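Local coordinates for Endonuclease/exonuclease/phosphatase domain-containing protein (Enterococcus faecalis, PDB 3L1W), which is of unestablished function but belongs to the endonuclease/exonuclease/phosphatase family and may act as a 3'-5' RNA exonuclease, at residues L189-P195 / V224-S229; C39-R45 / G71-L77; F91-P97 / V147-L152. One frame throughout, in Å; residues are numbered along the deposited sequence. Where two conformers were deposited one is given.

Interaction 1: residues L189-P195 / V224-S229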
loop_
_atom_site.group_PDB
_atom_site.type_symbol
_atom_site.label_atom_id
_atom_site.label_comp_id
_atom_site.label_asym_id
_atom_site.label_seq_id
_atom_site.Cartn_x
_atom_site.Cartn_y
_atom_site.Cartn_z
ATOM N N LEU A 189 13.235 -1.819 -14.533
ATOM C CA LEU A 189 14.416 -1.056 -14.141
ATOM C C LEU A 189 14.810 -1.216 -12.679
ATOM O O LEU A 189 15.939 -0.893 -12.296
ATOM C CB LEU A 189 14.224 0.425 -14.449
ATOM C CG LEU A 189 14.137 0.799 -15.927
ATOM C CD1 LEU A 189 14.076 2.302 -16.042
ATOM C CD2 LEU A 189 15.315 0.225 -16.711
ATOM N N ALA A 190 13.890 -1.706 -11.861
ATOM C CA ALA A 190 14.179 -1.875 -10.446
ATOM C C ALA A 190 13.352 -3.028 -9.913
ATOM O O ALA A 190 12.897 -3.872 -10.685
ATOM C CB ALA A 190 13.875 -0.587 -9.685
ATOM N N THR A 191 13.160 -3.072 -8.599
ATOM C CA THR A 191 12.320 -4.097 -7.999
ATOM C C THR A 191 10.847 -3.778 -8.250
ATOM O O THR A 191 10.427 -2.627 -8.127
ATOM C CB THR A 191 12.577 -4.207 -6.485
ATOM O OG1 THR A 191 13.987 -4.315 -6.248
ATOM C CG2 THR A 191 11.872 -5.426 -5.906
ATOM N N HIS A 192 10.078 -4.798 -8.630
ATOM C CA HIS A 192 8.644 -4.638 -8.861
ATOM C C HIS A 192 7.835 -5.437 -7.844
ATOM O O HIS A 192 8.063 -6.631 -7.670
ATOM C CB HIS A 192 8.249 -5.084 -10.269
ATOM C CG HIS A 192 6.796 -4.884 -10.568
ATOM N ND1 HIS A 192 6.262 -3.649 -10.866
ATOM C CD2 HIS A 192 5.756 -5.753 -10.572
ATOM C CE1 HIS A 192 4.963 -3.771 -11.070
ATOM N NE2 HIS A 192 4.629 -5.036 -10.887
ATOM N N TYR A 193 6.887 -4.773 -7.186
ATOM C CA TYR A 193 6.075 -5.406 -6.153
ATOM C C TYR A 193 4.689 -5.657 -6.722
ATOM O O TYR A 193 4.124 -4.790 -7.387
ATOM C CB TYR A 193 5.993 -4.501 -4.913
ATOM C CG TYR A 193 5.181 -5.081 -3.772
ATOM C CD1 TYR A 193 5.589 -6.239 -3.127
ATOM C CD2 TYR A 193 4.011 -4.460 -3.334
ATOM C CE1 TYR A 193 4.858 -6.776 -2.081
ATOM C CE2 TYR A 193 3.261 -4.991 -2.289
ATOM C CZ TYR A 193 3.694 -6.146 -1.663
ATOM O OH TYR A 193 2.971 -6.706 -0.634
ATOM N N GLY A 194 4.147 -6.845 -6.481
ATOM C CA GLY A 194 2.842 -7.191 -7.006
ATOM C C GLY A 194 2.923 -7.827 -8.382
ATOM O O GLY A 194 4.011 -8.117 -8.891
ATOM N N PRO A 195 1.764 -8.049 -9.005
ATOM C CA PRO A 195 1.760 -8.697 -10.319
ATOM C C PRO A 195 2.340 -7.784 -11.401
ATOM O O PRO A 195 2.235 -6.560 -11.293
ATOM C CB PRO A 195 0.271 -8.957 -10.569
ATOM C CG PRO A 195 -0.434 -7.887 -9.798
ATOM C CD PRO A 195 0.413 -7.660 -8.557
ATOM N N VAL A 224 14.696 5.096 -11.683
ATOM C CA VAL A 224 13.578 4.381 -11.069
ATOM C C VAL A 224 14.037 3.605 -9.833
ATOM O O VAL A 224 14.998 2.833 -9.900
ATOM C CB VAL A 224 12.926 3.434 -12.074
ATOM C CG1 VAL A 224 11.784 2.651 -11.415
ATOM C CG2 VAL A 224 12.416 4.234 -13.264
ATOM N N GLN A 225 13.357 3.835 -8.712
ATOM C CA GLN A 225 13.691 3.200 -7.433
ATOM C C GLN A 225 12.899 1.927 -7.185
ATOM O O GLN A 225 13.383 0.996 -6.529
ATOM C CB GLN A 225 13.438 4.159 -6.271
ATOM C CG GLN A 225 14.553 5.152 -6.037
ATOM C CD GLN A 225 14.487 6.309 -6.989
ATOM O OE1 GLN A 225 15.405 6.529 -7.784
ATOM N NE2 GLN A 225 13.393 7.062 -6.927
ATOM N N GLN A 226 11.672 1.904 -7.690
ATOM C CA GLN A 226 10.816 0.738 -7.582
ATOM C C GLN A 226 9.478 0.993 -8.260
ATOM O O GLN A 226 9.133 2.130 -8.596
ATOM C CB GLN A 226 10.593 0.364 -6.128
ATOM C CG GLN A 226 9.920 1.445 -5.326
ATOM C CD GLN A 226 9.509 0.952 -3.959
ATOM O OE1 GLN A 226 8.351 0.599 -3.743
ATOM N NE2 GLN A 226 10.457 0.915 -3.030
ATOM N N THR A 227 8.771 -0.094 -8.535
ATOM C CA THR A 227 7.452 -0.012 -9.139
ATOM C C THR A 227 6.553 -1.004 -8.415
ATOM O O THR A 227 7.044 -1.909 -7.740
ATOM C CB THR A 227 7.474 -0.348 -10.644
ATOM O OG1 THR A 227 8.079 -1.632 -10.839
ATOM C CG2 THR A 227 8.281 0.700 -11.426
ATOM N N ALA A 228 5.242 -0.824 -8.547
ATOM C CA ALA A 228 4.290 -1.768 -7.955
ATOM C C ALA A 228 2.953 -1.757 -8.673
ATOM O O ALA A 228 2.515 -0.723 -9.184
ATOM C CB ALA A 228 4.081 -1.461 -6.466
ATOM N N SER A 229 2.301 -2.917 -8.703
ATOM C CA SER A 229 0.898 -3.010 -9.098
ATOM C C SER A 229 0.117 -3.226 -7.808
ATOM O O SER A 229 0.418 -4.154 -7.054
ATOM C CB SER A 229 0.672 -4.190 -10.041
ATOM O OG SER A 229 1.294 -3.965 -11.298
HETATM O O HOH W 1 11.032 -1.454 -11.257
#
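The His192 side chain lies on one face of this parallel strand pair, with its ring edge against Thr227 OG1 and Ser229 OG. His192 ND1 is hydrogen-bonded to Thr227 OG1 at 2.7 Å. His192 NE2 gives a separate hydrogen bond to Pro195 O at 2.9 Å. Ser229 OG donates to the same carbonyl, Pro195 O, at 2.8 Å. This ties the turn after the strand to Ser229. The Pro195 ring lies on Ser229, with Pro195 CD 3.8 Å from Ser229 CB. Gly194 allows the turn: a side chain here would clash with Ser229 O and with the preceding carbonyl. On the opposite face, Ala228 is low beside Tyr193, with Tyr193 CB 3.9 Å from Ala228 CB. Phe33 of the second subunit packs on both. Its ring stacks on that of Tyr193, and Tyr193 OH is hydrogen-bonded to Asp232 of the second subunit. Towards Leu189 the segments diverge, from 4.4 Å between Tyr193 CA and Ala228 CA to 6.3 Å between Leu189 CA and Val224 CA. There Ala190 CB sits against the backbone of 224-226, 3.6 Å from Val224 O, and Leu189 CD1 is 3.8 Å from Val224 CG2. Water 1 links Ala190 N (2.9 Å), weakly, to Thr227 OG1 (3.0 Å). Backbone hydrogen bonds from Thr227 N to Thr191 O (3.1 Å), Tyr193 N to Thr227 O (2.9 Å) and Ser229 N to Tyr193 O (2.9 Å) join the strands. The arrangement is a parallel strand pair at the edge, within this chain, of one sheet of the DNase I-like fold.

Interaction 2: residues C39-R45 / G71-L77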
loop_
_atom_site.group_PDB
_atom_site.type_symbol
_atom_site.label_atom_id
_atom_site.label_comp_id
_atom_site.label_asym_id
_atom_site.label_seq_id
_atom_site.Cartn_x
_atom_site.Cartn_y
_atom_site.Cartn_z
ATOM N N CYS A 39 -1.132 11.398 -10.103
ATOM C CA CYS A 39 -1.706 10.172 -10.642
ATOM C C CYS A 39 -2.397 10.488 -11.954
ATOM O O CYS A 39 -3.260 11.367 -12.007
ATOM C CB CYS A 39 -2.728 9.579 -9.653
ATOM S SG CYS A 39 -3.340 7.912 -10.111
ATOM N N CYS A 40 -2.035 9.771 -13.016
ATOM C CA CYS A 40 -2.800 9.848 -14.257
ATOM C C CYS A 40 -4.015 8.940 -14.131
ATOM O O CYS A 40 -3.904 7.805 -13.670
ATOM C CB CYS A 40 -1.945 9.418 -15.451
ATOM S SG CYS A 40 -0.699 10.651 -15.919
ATOM N N ILE A 41 -5.173 9.452 -14.537
ATOM C CA ILE A 41 -6.426 8.727 -14.441
ATOM C C ILE A 41 -7.005 8.559 -15.832
ATOM O O ILE A 41 -7.034 9.517 -16.606
ATOM C CB ILE A 41 -7.448 9.533 -13.611
ATOM C CG1 ILE A 41 -6.982 9.670 -12.157
ATOM C CG2 ILE A 41 -8.839 8.868 -13.640
ATOM C CD1 ILE A 41 -6.947 8.336 -11.405
ATOM N N GLN A 42 -7.467 7.351 -16.161
ATOM C CA GLN A 42 -8.212 7.137 -17.400
ATOM C C GLN A 42 -9.661 6.737 -17.126
ATOM O O GLN A 42 -9.972 6.193 -16.063
ATOM C CB GLN A 42 -7.558 6.070 -18.289
ATOM C CG GLN A 42 -6.101 6.337 -18.643
ATOM C CD GLN A 42 -5.181 5.965 -17.495
ATOM O OE1 GLN A 42 -5.383 4.944 -16.836
ATOM N NE2 GLN A 42 -4.163 6.781 -17.256
ATOM N N GLU A 43 -10.521 7.015 -18.104
ATOM C CA GLU A 43 -11.928 6.581 -18.136
ATOM C C GLU A 43 -12.818 7.279 -17.113
ATOM O O GLU A 43 -13.450 6.633 -16.284
ATOM C CB GLU A 43 -12.048 5.058 -18.015
ATOM C CG GLU A 43 -11.385 4.310 -19.169
ATOM C CD GLU A 43 -11.874 2.879 -19.333
ATOM O OE1 GLU A 43 -12.975 2.559 -18.853
ATOM O OE2 GLU A 43 -11.164 2.072 -19.978
ATOM N N VAL A 44 -12.864 8.603 -17.176
ATOM C CA VAL A 44 -13.732 9.359 -16.286
ATOM C C VAL A 44 -14.689 10.263 -17.061
ATOM O O VAL A 44 -14.273 11.200 -17.748
ATOM C CB VAL A 44 -12.925 10.173 -15.245
ATOM C CG1 VAL A 44 -12.332 9.227 -14.207
ATOM C CG2 VAL A 44 -11.819 11.007 -15.918
ATOM N N ARG A 45 -15.974 9.958 -16.948
ATOM C CA ARG A 45 -17.014 10.845 -17.437
ATOM C C ARG A 45 -17.128 12.022 -16.469
ATOM O O ARG A 45 -16.514 12.010 -15.393
ATOM C CB ARG A 45 -18.327 10.072 -17.567
ATOM C CG ARG A 45 -18.265 9.003 -18.665
ATOM C CD ARG A 45 -19.589 8.263 -18.843
ATOM N NE ARG A 45 -20.689 9.195 -19.051
ATOM C CZ ARG A 45 -20.868 9.907 -20.162
ATOM N NH1 ARG A 45 -21.897 10.739 -20.257
ATOM N NH2 ARG A 45 -20.020 9.792 -21.176
ATOM N N GLY A 71 -18.113 14.309 -22.574
ATOM C CA GLY A 71 -17.672 12.965 -22.900
ATOM C C GLY A 71 -16.773 12.289 -21.876
ATOM O O GLY A 71 -16.474 12.845 -20.821
ATOM N N GLU A 72 -16.345 11.074 -22.201
ATOM C CA GLU A 72 -15.376 10.342 -21.383
ATOM C C GLU A 72 -14.025 11.030 -21.495
ATOM O O GLU A 72 -13.614 11.444 -22.582
ATOM C CB GLU A 72 -15.278 8.889 -21.861
ATOM C CG GLU A 72 -14.222 8.058 -21.139
ATOM C CD GLU A 72 -14.088 6.655 -21.711
ATOM O OE1 GLU A 72 -15.086 6.125 -22.248
ATOM O OE2 GLU A 72 -12.984 6.078 -21.616
ATOM N N GLY A 73 -13.325 11.152 -20.375
ATOM C CA GLY A 73 -12.109 11.938 -20.363
ATOM C C GLY A 73 -10.958 11.347 -19.573
ATOM O O GLY A 73 -10.995 10.203 -19.119
ATOM N N LEU A 74 -9.922 12.162 -19.436
ATOM C CA LEU A 74 -8.717 11.810 -18.706
ATOM C C LEU A 74 -8.521 12.847 -17.619
ATOM O O LEU A 74 -9.042 13.962 -17.709
ATOM C CB LEU A 74 -7.507 11.848 -19.630
ATOM C CG LEU A 74 -7.542 10.974 -20.876
ATOM C CD1 LEU A 74 -6.274 11.168 -21.705
ATOM C CD2 LEU A 74 -7.730 9.498 -20.494
ATOM N N ALA A 75 -7.771 12.486 -16.583
ATOM C CA ALA A 75 -7.426 13.455 -15.556
ATOM C C ALA A 75 -5.996 13.248 -15.125
ATOM O O ALA A 75 -5.440 12.147 -15.245
ATOM C CB ALA A 75 -8.372 13.329 -14.340
ATOM N N ILE A 76 -5.387 14.318 -14.639
ATOM C CA ILE A 76 -4.148 14.190 -13.896
ATOM C C ILE A 76 -4.405 14.794 -12.532
ATOM O O ILE A 76 -4.735 15.972 -12.424
ATOM C CB ILE A 76 -2.975 14.915 -14.583
ATOM C CG1 ILE A 76 -2.732 14.322 -15.970
ATOM C CG2 ILE A 76 -1.704 14.778 -13.720
ATOM C CD1 ILE A 76 -1.700 15.082 -16.791
ATOM N N LEU A 77 -4.326 13.956 -11.502
ATOM C CA LEU A 77 -4.486 14.420 -10.135
ATOM C C LEU A 77 -3.100 14.736 -9.614
ATOM O O LEU A 77 -2.155 13.985 -9.857
ATOM C CB LEU A 77 -5.111 13.318 -9.269
ATOM C CG LEU A 77 -6.457 12.763 -9.729
ATOM C CD1 LEU A 77 -6.958 11.689 -8.767
ATOM C CD2 LEU A 77 -7.480 13.889 -9.860
HETATM O O HOH W 2 -10.529 7.415 -21.100
HETATM O O HOH W 3 -15.108 13.812 -18.454
#
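A G1 beta bulge interrupts this antiparallel strand pair: Glu43 and Val44 both face the single residue Gly73. Glu43 takes up positive backbone angles (phi 70°, psi 57°), and the extra residue shifts the pairing by one. Val44 N still makes a hydrogen bond to Gly73 O at 3.1 Å, and Gly73 N returns one to Val44 O at 2.8 Å. Before the bulge the pairing is regular. Cys39 N to Leu77 O, Leu77 N to Cys39 O and Ile41 N to Ala75 O are all 2.8 Å; Ala75 N to Ile41 O is 3.1 Å. Strands 38-44 and 73-78 are inner neighbours in one sheet of the DNase I-like fold, with strand 2-7 on the far side of 38-44. On one face Ile41 CB lies 4.0 Å from Ala75 CB and Ile41 CG1 lies 3.9 Å from Leu77 CD1. On the other, Cys40 SG is 4.2 Å from Ile76 CG1, and Leu74 CD2 reaches Gln42 CG at 4.0 Å. Gln42 and Glu43 resemble the family's Gln-Glu motif. The Gln42 amide is hydrogen-bonded to Asn130 and Thr5. Water 3 donates to Val44 O (2.8 Å) and Gly71 O (2.9 Å). The side chains thus change along the pair. They are apolar at the Cys39-Leu77 end, whereas the bulged end brings Glu43 OE1 within 4.5 Å of Glu72 OE2. Glu43 is met by Asn7 and the backbone of Val10; Glu72 OE2 takes water 2 (2.8 Å), and Glu72 has a weak, long ion pair with Arg65.

Interaction 3: residues F91-P97 / V147-L152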
loop_
_atom_site.group_PDB
_atom_site.type_symbol
_atom_site.label_atom_id
_atom_site.label_comp_id
_atom_site.label_asym_id
_atom_site.label_seq_id
_atom_site.Cartn_x
_atom_site.Cartn_y
_atom_site.Cartn_z
ATOM N N PHE A 91 -4.924 17.214 -26.710
ATOM C CA PHE A 91 -5.140 17.181 -28.147
ATOM C C PHE A 91 -5.701 15.826 -28.534
ATOM O O PHE A 91 -5.622 14.862 -27.761
ATOM C CB PHE A 91 -3.833 17.455 -28.900
ATOM C CG PHE A 91 -2.695 16.563 -28.490
ATOM C CD1 PHE A 91 -2.469 15.364 -29.140
ATOM C CD2 PHE A 91 -1.851 16.923 -27.450
ATOM C CE1 PHE A 91 -1.418 14.542 -28.763
ATOM C CE2 PHE A 91 -0.799 16.111 -27.072
ATOM C CZ PHE A 91 -0.580 14.915 -27.727
ATOM N N TRP A 92 -6.271 15.769 -29.728
ATOM C CA TRP A 92 -6.845 14.544 -30.261
ATOM C C TRP A 92 -5.791 13.717 -30.986
ATOM O O TRP A 92 -4.877 14.254 -31.622
ATOM C CB TRP A 92 -8.043 14.872 -31.167
ATOM C CG TRP A 92 -9.239 15.184 -30.334
ATOM C CD1 TRP A 92 -10.212 14.308 -29.947
ATOM C CD2 TRP A 92 -9.561 16.438 -29.721
ATOM N NE1 TRP A 92 -11.129 14.944 -29.145
ATOM C CE2 TRP A 92 -10.752 16.252 -28.989
ATOM C CE3 TRP A 92 -8.964 17.705 -29.729
ATOM C CZ2 TRP A 92 -11.364 17.284 -28.279
ATOM C CZ3 TRP A 92 -9.572 18.731 -29.023
ATOM C CH2 TRP A 92 -10.761 18.513 -28.306
ATOM N N LEU A 93 -5.906 12.402 -30.859
ATOM C CA LEU A 93 -4.959 11.495 -31.478
ATOM C C LEU A 93 -5.402 11.188 -32.901
ATOM O O LEU A 93 -5.775 10.054 -33.226
ATOM C CB LEU A 93 -4.830 10.214 -30.642
ATOM C CG LEU A 93 -4.571 10.425 -29.146
ATOM C CD1 LEU A 93 -4.236 9.095 -28.466
ATOM C CD2 LEU A 93 -3.454 11.416 -28.886
ATOM N N SER A 94 -5.342 12.217 -33.743
ATOM C CA SER A 94 -5.938 12.186 -35.064
ATOM C C SER A 94 -5.061 12.957 -36.031
ATOM O O SER A 94 -3.989 13.439 -35.658
ATOM C CB SER A 94 -7.305 12.854 -35.023
ATOM O OG SER A 94 -7.155 14.258 -34.883
ATOM N N GLU A 95 -5.531 13.096 -37.266
ATOM C CA GLU A 95 -4.795 13.855 -38.271
ATOM C C GLU A 95 -5.026 15.361 -38.125
ATOM O O GLU A 95 -4.417 16.170 -38.829
ATOM C CB GLU A 95 -5.145 13.355 -39.675
ATOM C CG GLU A 95 -4.712 11.897 -39.869
ATOM C CD GLU A 95 -4.935 11.375 -41.267
ATOM O OE1 GLU A 95 -5.793 11.930 -41.986
ATOM O OE2 GLU A 95 -4.249 10.399 -41.642
ATOM N N THR A 96 -5.902 15.726 -37.193
ATOM C CA THR A 96 -6.152 17.122 -36.860
ATOM C C THR A 96 -6.241 17.268 -35.340
ATOM O O THR A 96 -7.330 17.412 -34.769
ATOM C CB THR A 96 -7.437 17.630 -37.512
ATOM O OG1 THR A 96 -8.550 16.859 -37.042
ATOM C CG2 THR A 96 -7.339 17.492 -39.021
ATOM N N PRO A 97 -5.081 17.238 -34.676
ATOM C CA PRO A 97 -5.015 17.150 -33.213
ATOM C C PRO A 97 -5.694 18.287 -32.437
ATOM O O PRO A 97 -6.036 18.091 -31.276
ATOM C CB PRO A 97 -3.508 17.136 -32.937
ATOM C CG PRO A 97 -2.916 16.558 -34.146
ATOM C CD PRO A 97 -3.749 17.099 -35.289
ATOM N N VAL A 147 0.940 10.114 -33.081
ATOM C CA VAL A 147 0.464 11.485 -32.903
ATOM C C VAL A 147 0.979 12.098 -31.596
ATOM O O VAL A 147 1.435 13.235 -31.584
ATOM C CB VAL A 147 -1.074 11.571 -32.967
ATOM C CG1 VAL A 147 -1.541 13.003 -32.709
ATOM C CG2 VAL A 147 -1.568 11.085 -34.317
ATOM N N ILE A 148 0.918 11.353 -30.492
ATOM C CA ILE A 148 1.471 11.864 -29.239
ATOM C C ILE A 148 2.937 12.252 -29.411
ATOM O O ILE A 148 3.356 13.344 -29.027
ATOM C CB ILE A 148 1.369 10.821 -28.101
ATOM C CG1 ILE A 148 -0.099 10.512 -27.814
ATOM C CG2 ILE A 148 2.100 11.305 -26.827
ATOM C CD1 ILE A 148 -0.313 9.539 -26.674
ATOM N N LEU A 149 3.720 11.347 -29.978
ATOM C CA LEU A 149 5.160 11.555 -30.059
ATOM C C LEU A 149 5.528 12.704 -30.990
ATOM O O LEU A 149 6.518 13.401 -30.766
ATOM C CB LEU A 149 5.869 10.268 -30.471
ATOM C CG LEU A 149 5.723 9.164 -29.421
ATOM C CD1 LEU A 149 6.418 7.884 -29.851
ATOM C CD2 LEU A 149 6.263 9.632 -28.077
ATOM N N GLU A 150 4.740 12.886 -32.041
ATOM C CA GLU A 150 4.971 13.986 -32.968
ATOM C C GLU A 150 4.504 15.310 -32.365
ATOM O O GLU A 150 5.220 16.316 -32.403
ATOM C CB GLU A 150 4.238 13.721 -34.284
ATOM C CG GLU A 150 4.817 12.563 -35.077
ATOM C CD GLU A 150 4.115 12.346 -36.410
ATOM O OE1 GLU A 150 3.067 12.993 -36.651
ATOM O OE2 GLU A 150 4.613 11.522 -37.211
ATOM N N GLU A 151 3.297 15.301 -31.810
ATOM C CA GLU A 151 2.672 16.519 -31.322
ATOM C C GLU A 151 3.452 17.112 -30.154
ATOM O O GLU A 151 3.554 18.339 -30.024
ATOM C CB GLU A 151 1.216 16.246 -30.929
ATOM C CG GLU A 151 0.440 17.452 -30.431
ATOM C CD GLU A 151 0.022 18.421 -31.544
ATOM O OE1 GLU A 151 0.184 18.094 -32.740
ATOM O OE2 GLU A 151 -0.471 19.519 -31.211
ATOM N N LEU A 152 4.008 16.240 -29.314
ATOM C CA LEU A 152 4.781 16.675 -28.156
ATOM C C LEU A 152 6.282 16.468 -28.353
ATOM O O LEU A 152 7.039 16.459 -27.386
ATOM C CB LEU A 152 4.317 15.951 -26.885
ATOM C CG LEU A 152 2.904 16.276 -26.396
ATOM C CD1 LEU A 152 2.448 15.362 -25.229
ATOM C CD2 LEU A 152 2.811 17.740 -25.990
#
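This contact belongs to the helix-on-sheet packing of the DNase I-like fold, where the end of helix 138-151 covers the end of strand 83-92 and the turn after it. Phe91 is the main projection. Its ring has Glu151 CG over one face, 3.6 Å from the ring centroid and almost exactly on the ring normal, a CH-pi contact. Around the same ring, Phe91 CE1 lies 4.2 Å from Val147 CG1 and 4.0 Å from Ile148 CA, and Phe91 CE2 lies 3.8 Å from Leu152 CG. Leu93 adds its CD2, 3.6 Å from Ile148 CG1. Ile148 and Leu152 also touch Ile129 of strand 126-132. Val147 sits against the turn: Val147 CG1 lies 3.7 Å from Trp92 O and Val147 CG2 lies 3.6 Å from Ser94 O. The turn is shaped by its own hydrogen bonds. Leu93 is the centre of an inverse gamma turn, Ser94 OG accepts from Thr96 N at 3.0 Å in an ST turn, and Trp92 N bonds to Pro97 O at 2.8 Å. Ser94 OG is also hydrogen-bonded to Ser101 OG. Pro97 CG lies 4.1 Å from Val147 CG1 and 3.7 Å from Glu151 OE1. The two segments are joined by apolar packing, without mutual hydrogen bonds. Even Glu151 contributes its CG methylene to the Phe91 ring, so shape fit and burial of carbon, rather than directed polar bonds, hold the helix here.

Overall arrangement
Interactions 1 and 2 belong to the same seven-strand sheet, the first at its edge within this chain and the second well inside it. Their centres are 23 Å apart. Interaction 3 lies on the other sheet, 18 Å between centres from interaction 2 and 30 Å from interaction 1, across the chain's centre. Strands 73-78 and 83-92 follow each other in the chain and so lead from interaction 2 to interaction 3. Interactions 2 and 3 are buried; interaction 1 is partly buried and reaches the second subunit. Chemistry follows place: edge pairing with polar side-chain bonds in 1, inner backbone pairing in 2, apolar helix-to-strand packing in 3.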